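Local coordinates for SLT domain-containing protein (Bdellovibrio bacteriovorus HD100, PDB 6TAB) that probably cleaves peptidoglycan as a lysozyme of the SLT family with altered substrate specificity, facilitating exit of the predator from its prey cell, at residues A[109-114]-A[211-216]; A[151-156]-A[163-168]. All coordinates share one frame; numbering follows the deposited sequence.

Contact 1 (A[109-114]-A[211-216])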
loop_
_atom_site.group_PDB
_atom_site.type_symbol
_atom_site.label_atom_id
_atom_site.label_comp_id
_atom_site.label_asym_id
_atom_site.label_seq_id
_atom_site.Cartn_x
_atom_site.Cartn_y
_atom_site.Cartn_z
ATOM N N ILE A 109 14.980 5.383 -4.902
ATOM C CA ILE A 109 14.890 5.262 -6.327
ATOM C C ILE A 109 14.874 3.730 -6.603
ATOM O O ILE A 109 15.908 3.006 -6.463
ATOM C CB ILE A 109 16.065 5.925 -7.118
ATOM C CG1 ILE A 109 16.073 7.426 -6.833
ATOM C CG2 ILE A 109 16.018 5.642 -8.628
ATOM C CD1 ILE A 109 17.240 8.180 -7.401
ATOM N N PRO A 110 13.695 3.093 -6.849
ATOM C CA PRO A 110 13.544 1.635 -6.750
ATOM C C PRO A 110 14.225 0.839 -7.887
ATOM O O PRO A 110 14.176 1.273 -9.065
ATOM C CB PRO A 110 12.039 1.365 -6.756
ATOM C CG PRO A 110 11.390 2.633 -6.957
ATOM C CD PRO A 110 12.382 3.742 -7.053
ATOM N N ALA A 111 14.813 -0.329 -7.552
ATOM C CA ALA A 111 15.522 -1.163 -8.536
ATOM C C ALA A 111 14.594 -1.747 -9.603
ATOM O O ALA A 111 15.103 -2.104 -10.686
ATOM C CB ALA A 111 16.282 -2.272 -7.875
ATOM N N ASP A 112 13.298 -1.876 -9.303
ATOM C CA ASP A 112 12.281 -2.387 -10.256
ATOM C C ASP A 112 11.458 -1.251 -10.889
ATOM O O ASP A 112 10.338 -1.508 -11.387
ATOM C CB ASP A 112 11.441 -3.457 -9.573
ATOM C CG ASP A 112 10.810 -3.043 -8.247
ATOM O OD1 ASP A 112 11.098 -1.897 -7.739
ATOM O OD2 ASP A 112 10.031 -3.892 -7.687
ATOM N N ARG A 113 11.968 -0.013 -10.943
ATOM C CA ARG A 113 11.294 1.072 -11.673
ATOM C C ARG A 113 11.091 0.719 -13.158
ATOM O O ARG A 113 10.056 1.124 -13.732
ATOM C CB ARG A 113 12.047 2.388 -11.482
ATOM C CG ARG A 113 13.480 2.415 -12.005
ATOM C CD ARG A 113 14.268 3.593 -11.427
ATOM N NE ARG A 113 15.652 3.708 -11.894
ATOM C CZ ARG A 113 16.732 3.080 -11.387
ATOM N NH1 ARG A 113 16.652 2.300 -10.313
ATOM N NH2 ARG A 113 17.907 3.316 -11.972
ATOM N N SER A 114 11.968 -0.074 -13.792
ATOM C CA SER A 114 11.759 -0.387 -15.223
ATOM C C SER A 114 10.437 -1.152 -15.450
ATOM O O SER A 114 9.881 -1.093 -16.547
ATOM C CB SER A 114 12.952 -1.126 -15.823
ATOM O OG SER A 114 13.211 -2.387 -15.183
ATOM N N ASP A 211 14.830 -2.482 1.348
ATOM C CA ASP A 211 15.118 -3.442 0.267
ATOM C C ASP A 211 15.527 -2.722 -1.047
ATOM O O ASP A 211 16.046 -3.379 -1.981
ATOM C CB ASP A 211 13.913 -4.367 0.052
ATOM C CG ASP A 211 13.614 -5.337 1.193
ATOM O OD1 ASP A 211 14.576 -5.633 2.006
ATOM O OD2 ASP A 211 12.438 -5.817 1.268
ATOM N N GLY A 212 15.166 -1.442 -1.191
ATOM C CA GLY A 212 15.495 -0.663 -2.381
ATOM C C GLY A 212 14.662 -0.992 -3.615
ATOM O O GLY A 212 15.133 -0.740 -4.750
ATOM N N ARG A 213 13.443 -1.532 -3.431
ATOM C CA ARG A 213 12.581 -1.954 -4.550
ATOM C C ARG A 213 11.139 -2.050 -4.053
ATOM O O ARG A 213 10.883 -2.183 -2.839
ATOM C CB ARG A 213 13.100 -3.246 -5.185
ATOM C CG ARG A 213 13.161 -4.428 -4.247
ATOM C CD ARG A 213 13.907 -5.654 -4.826
ATOM N NE ARG A 213 13.179 -6.187 -5.958
ATOM C CZ ARG A 213 13.639 -6.436 -7.179
ATOM N NH1 ARG A 213 14.933 -6.377 -7.438
ATOM N NH2 ARG A 213 12.780 -6.780 -8.133
ATOM N N ILE A 214 10.210 -1.961 -5.023
ATOM C CA ILE A 214 8.763 -1.977 -4.730
ATOM C C ILE A 214 8.238 -3.374 -4.380
ATOM O O ILE A 214 7.417 -3.517 -3.439
ATOM C CB ILE A 214 7.980 -1.351 -5.896
ATOM C CG1 ILE A 214 8.343 0.134 -6.053
ATOM C CG2 ILE A 214 6.467 -1.553 -5.758
ATOM C CD1 ILE A 214 7.864 0.798 -7.344
ATOM N N ALA A 215 8.695 -4.385 -5.128
ATOM C CA ALA A 215 8.191 -5.764 -4.952
ATOM C C ALA A 215 9.257 -6.743 -5.483
ATOM O O ALA A 215 10.451 -6.414 -5.521
ATOM C CB ALA A 215 6.818 -5.888 -5.601
ATOM N N GLY A 216 8.832 -7.949 -5.869
ATOM C CA GLY A 216 9.685 -8.991 -6.483
ATOM C C GLY A 216 10.288 -9.961 -5.461
ATOM O O GLY A 216 10.246 -9.757 -4.254
HETATM O O HOH W 1 9.702 -6.387 -8.936
#
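The side chains of Asp112 and Arg213 cross at about a right angle, with the carboxylate and guanidinium planes 54° apart. Asp112 CB and Ala111 CB approach this guanidinium obliquely, while Ala215 C lies in plane at its edge; the bend at chi3 (-65°) puts NE where it can donate to Ala215 O. Asp112 OD2 stands 4.0 Å from Arg213 NH2 and well out of the guanidinium plane, so no N-H points at the oxygen and any direct attraction is probably one of charge alone; a water bonded to both atoms bridges them. Within 109-114, Ile109 CG2 lies 3.5 Å above one face of the Arg113 guanidinium, offset toward the rim, and Pro110 C lies in plane at its edge, where NH1 donates to Pro110 O.

The carboxylate is used as a fork. Ile214 N reaches Asp112 OD1 at 2.9 Å in a nearly straight bond (175°), Ala215 N reaches Asp112 OD2 at 2.9 Å, and both oxygens offer their syn lone pairs; a short, two-oxygen acid suits two successive amides. Ala111 N donates to Gly212 O, 2.9 Å away. Pro110 CB packs 4.0 Å from Ile214 CG1, and Tyr131 and Trp132 of helix 125-144 also touch the isoleucine. Gly212, the first residue beyond helix 193-211, takes positive phi, which glycine adopts readily. A type I turn, Pro110 to Arg113, leads into helix 113-116 and is tied by Asp112 to the loop leaving helix 193-211.

Contact 2 (A[151-156]-A[163-168])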
loop_
_atom_site.group_PDB
_atom_site.type_symbol
_atom_site.label_atom_id
_atom_site.label_comp_id
_atom_site.label_asym_id
_atom_site.label_seq_id
_atom_site.Cartn_x
_atom_site.Cartn_y
_atom_site.Cartn_z
ATOM N N SER A 151 -13.676 -7.920 7.174
ATOM C CA SER A 151 -12.831 -8.769 8.029
ATOM C C SER A 151 -12.732 -10.168 7.400
ATOM O O SER A 151 -13.760 -10.684 6.897
ATOM C CB SER A 151 -13.360 -8.809 9.451
ATOM O OG SER A 151 -14.644 -9.372 9.485
ATOM N N TYR A 152 -11.537 -10.789 7.485
ATOM C CA TYR A 152 -11.289 -12.151 6.915
ATOM C C TYR A 152 -10.420 -12.978 7.883
ATOM O O TYR A 152 -9.342 -12.533 8.290
ATOM C CB TYR A 152 -10.596 -12.057 5.548
ATOM C CG TYR A 152 -10.250 -13.391 4.931
ATOM C CD1 TYR A 152 -11.215 -14.165 4.302
ATOM C CD2 TYR A 152 -8.967 -13.915 5.003
ATOM C CE1 TYR A 152 -10.916 -15.401 3.743
ATOM C CE2 TYR A 152 -8.651 -15.143 4.436
ATOM C CZ TYR A 152 -9.623 -15.890 3.802
ATOM O OH TYR A 152 -9.324 -17.101 3.247
ATOM N N THR A 153 -10.895 -14.173 8.251
ATOM C CA THR A 153 -10.155 -15.078 9.115
ATOM C C THR A 153 -9.161 -15.918 8.293
ATOM O O THR A 153 -9.530 -16.681 7.384
ATOM C CB THR A 153 -11.099 -15.983 9.920
ATOM O OG1 THR A 153 -12.011 -15.145 10.633
ATOM C CG2 THR A 153 -10.334 -16.853 10.895
ATOM N N GLU A 154 -7.867 -15.738 8.609
ATOM C CA GLU A 154 -6.740 -16.409 7.920
ATOM C C GLU A 154 -6.565 -17.854 8.437
ATOM O O GLU A 154 -7.197 -18.279 9.433
ATOM C CB GLU A 154 -5.454 -15.592 8.144
ATOM C CG GLU A 154 -5.498 -14.135 7.692
ATOM C CD GLU A 154 -5.435 -13.868 6.197
ATOM O OE1 GLU A 154 -5.249 -14.838 5.414
ATOM O OE2 GLU A 154 -5.513 -12.666 5.815
ATOM N N ASP A 155 -5.656 -18.612 7.792
ATOM C CA ASP A 155 -5.455 -20.045 8.125
ATOM C C ASP A 155 -4.224 -20.248 9.027
ATOM O O ASP A 155 -3.853 -21.384 9.252
ATOM C CB ASP A 155 -5.401 -20.929 6.871
ATOM C CG ASP A 155 -4.202 -20.754 5.958
ATOM O OD1 ASP A 155 -3.225 -20.089 6.380
ATOM O OD2 ASP A 155 -4.272 -21.272 4.794
ATOM N N PHE A 156 -3.668 -19.159 9.591
ATOM C CA PHE A 156 -2.483 -19.204 10.496
ATOM C C PHE A 156 -2.799 -18.452 11.798
ATOM O O PHE A 156 -3.716 -17.611 11.829
ATOM C CB PHE A 156 -1.242 -18.637 9.785
ATOM C CG PHE A 156 -1.368 -17.251 9.188
ATOM C CD1 PHE A 156 -1.112 -16.122 9.951
ATOM C CD2 PHE A 156 -1.723 -17.062 7.855
ATOM C CE1 PHE A 156 -1.199 -14.848 9.409
ATOM C CE2 PHE A 156 -1.829 -15.782 7.316
ATOM C CZ PHE A 156 -1.591 -14.677 8.106
ATOM N N ARG A 163 -6.627 -17.743 15.321
ATOM C CA ARG A 163 -6.407 -17.423 13.922
ATOM C C ARG A 163 -6.390 -15.894 13.718
ATOM O O ARG A 163 -7.195 -15.132 14.289
ATOM C CB ARG A 163 -7.469 -18.039 13.004
ATOM C CG ARG A 163 -7.538 -19.555 13.013
ATOM C CD ARG A 163 -6.322 -20.296 12.522
ATOM N NE ARG A 163 -6.539 -21.746 12.522
ATOM C CZ ARG A 163 -6.603 -22.538 13.600
ATOM N NH1 ARG A 163 -6.194 -22.121 14.811
ATOM N NH2 ARG A 163 -6.987 -23.789 13.400
ATOM N N VAL A 164 -5.442 -15.435 12.886
ATOM C CA VAL A 164 -5.320 -14.018 12.536
ATOM C C VAL A 164 -6.577 -13.545 11.773
ATOM O O VAL A 164 -7.053 -14.243 10.863
ATOM C CB VAL A 164 -4.037 -13.747 11.723
ATOM C CG1 VAL A 164 -3.996 -12.356 11.118
ATOM C CG2 VAL A 164 -2.816 -13.971 12.609
ATOM N N ILE A 165 -7.066 -12.349 12.137
ATOM C CA ILE A 165 -8.175 -11.662 11.437
ATOM C C ILE A 165 -7.599 -10.432 10.720
ATOM O O ILE A 165 -7.095 -9.491 11.370
ATOM C CB ILE A 165 -9.341 -11.319 12.400
ATOM C CG1 ILE A 165 -9.847 -12.560 13.173
ATOM C CG2 ILE A 165 -10.464 -10.626 11.629
ATOM C CD1 ILE A 165 -10.872 -12.277 14.270
ATOM N N SER A 166 -7.691 -10.424 9.380
ATOM C CA SER A 166 -7.252 -9.309 8.565
ATOM C C SER A 166 -8.412 -8.306 8.421
ATOM O O SER A 166 -9.555 -8.742 8.189
ATOM C CB SER A 166 -6.741 -9.831 7.228
ATOM O OG SER A 166 -5.576 -10.638 7.405
ATOM N N ARG A 167 -8.114 -7.001 8.511
ATOM C CA ARG A 167 -9.165 -5.991 8.666
ATOM C C ARG A 167 -8.964 -4.758 7.781
ATOM O O ARG A 167 -7.843 -4.255 7.567
ATOM C CB ARG A 167 -9.256 -5.538 10.132
ATOM C CG ARG A 167 -9.614 -6.637 11.127
ATOM C CD ARG A 167 -9.639 -6.167 12.559
ATOM N NE ARG A 167 -9.997 -7.187 13.522
ATOM C CZ ARG A 167 -11.194 -7.645 13.825
ATOM N NH1 ARG A 167 -12.261 -7.095 13.257
ATOM N NH2 ARG A 167 -11.312 -8.630 14.724
ATOM N N GLY A 168 -10.112 -4.207 7.341
ATOM C CA GLY A 168 -10.126 -2.864 6.740
ATOM C C GLY A 168 -9.582 -2.799 5.311
ATOM O O GLY A 168 -9.403 -3.816 4.619
HETATM O O HOH W 2 -6.563 -23.063 9.695
#
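Tyr152 and Ser166 form the hydrogen-bonded pair of an antiparallel hairpin, Tyr152 N to Ser166 O and Ser166 N to Tyr152 O both measuring 2.9 Å. Glu154 N to Val164 O and Val164 N to Phe156 O continue the bonding as far as the corner at Asp155 and Phe156.

Among side chains, the polar link is Ser166 OG donating to Glu154 OE2 at 2.6 Å, on the anti lone pair. Glu154 is bent at chi2 (-74°), which sets CD so that OE2 reaches Ser166 OG, and serine suits the place because its short hydroxyl donates to the acid. A water joins Asp155 O to Arg163 NE, while Arg163 NH1 bonds to Asn157.

The apolar contacts fall into two groups. At the corner, Phe156 CE1 touches Val164 CG2 at 3.7 Å, and Glu154 CB sits 3.7 Å above one face of the Phe156 ring, offset toward its rim. On the face of Ser151, Thr153 and Ile165, Thr153 CG2 meets Arg163 CB, and Ile165 CG2 lies over the centre of the Arg167 guanidinium, a flat group suited to methyl packing.

At the inner end of this surface hairpin Arg167 bonds through NH1 to His191 and through its carbonyl to Asn196 of helix 193-211, while Ser166 and Tyr152 touch Gln171 ahead of helix 174-178.

Contacts 1 and 2 lie far apart, their centres 28 Å from each other and their nearest atoms about 18 Å, so they do not touch. In sequence the hairpin of contact 2 falls between the two segments of contact 1. Helix 193-211 relates them: Asn196, near its start, holds the backbone of Arg167 in contact 2, and its end runs into segment 211-216 of contact 1. The centre of contact 1, which is partly buried, lies about 14 Å from the centre of the chain, and that of contact 2, on the surface, about 18 Å. Both strands of contact 2 and segment 211-216 belong to the SLT domain, consistent with a lysozyme-like fold.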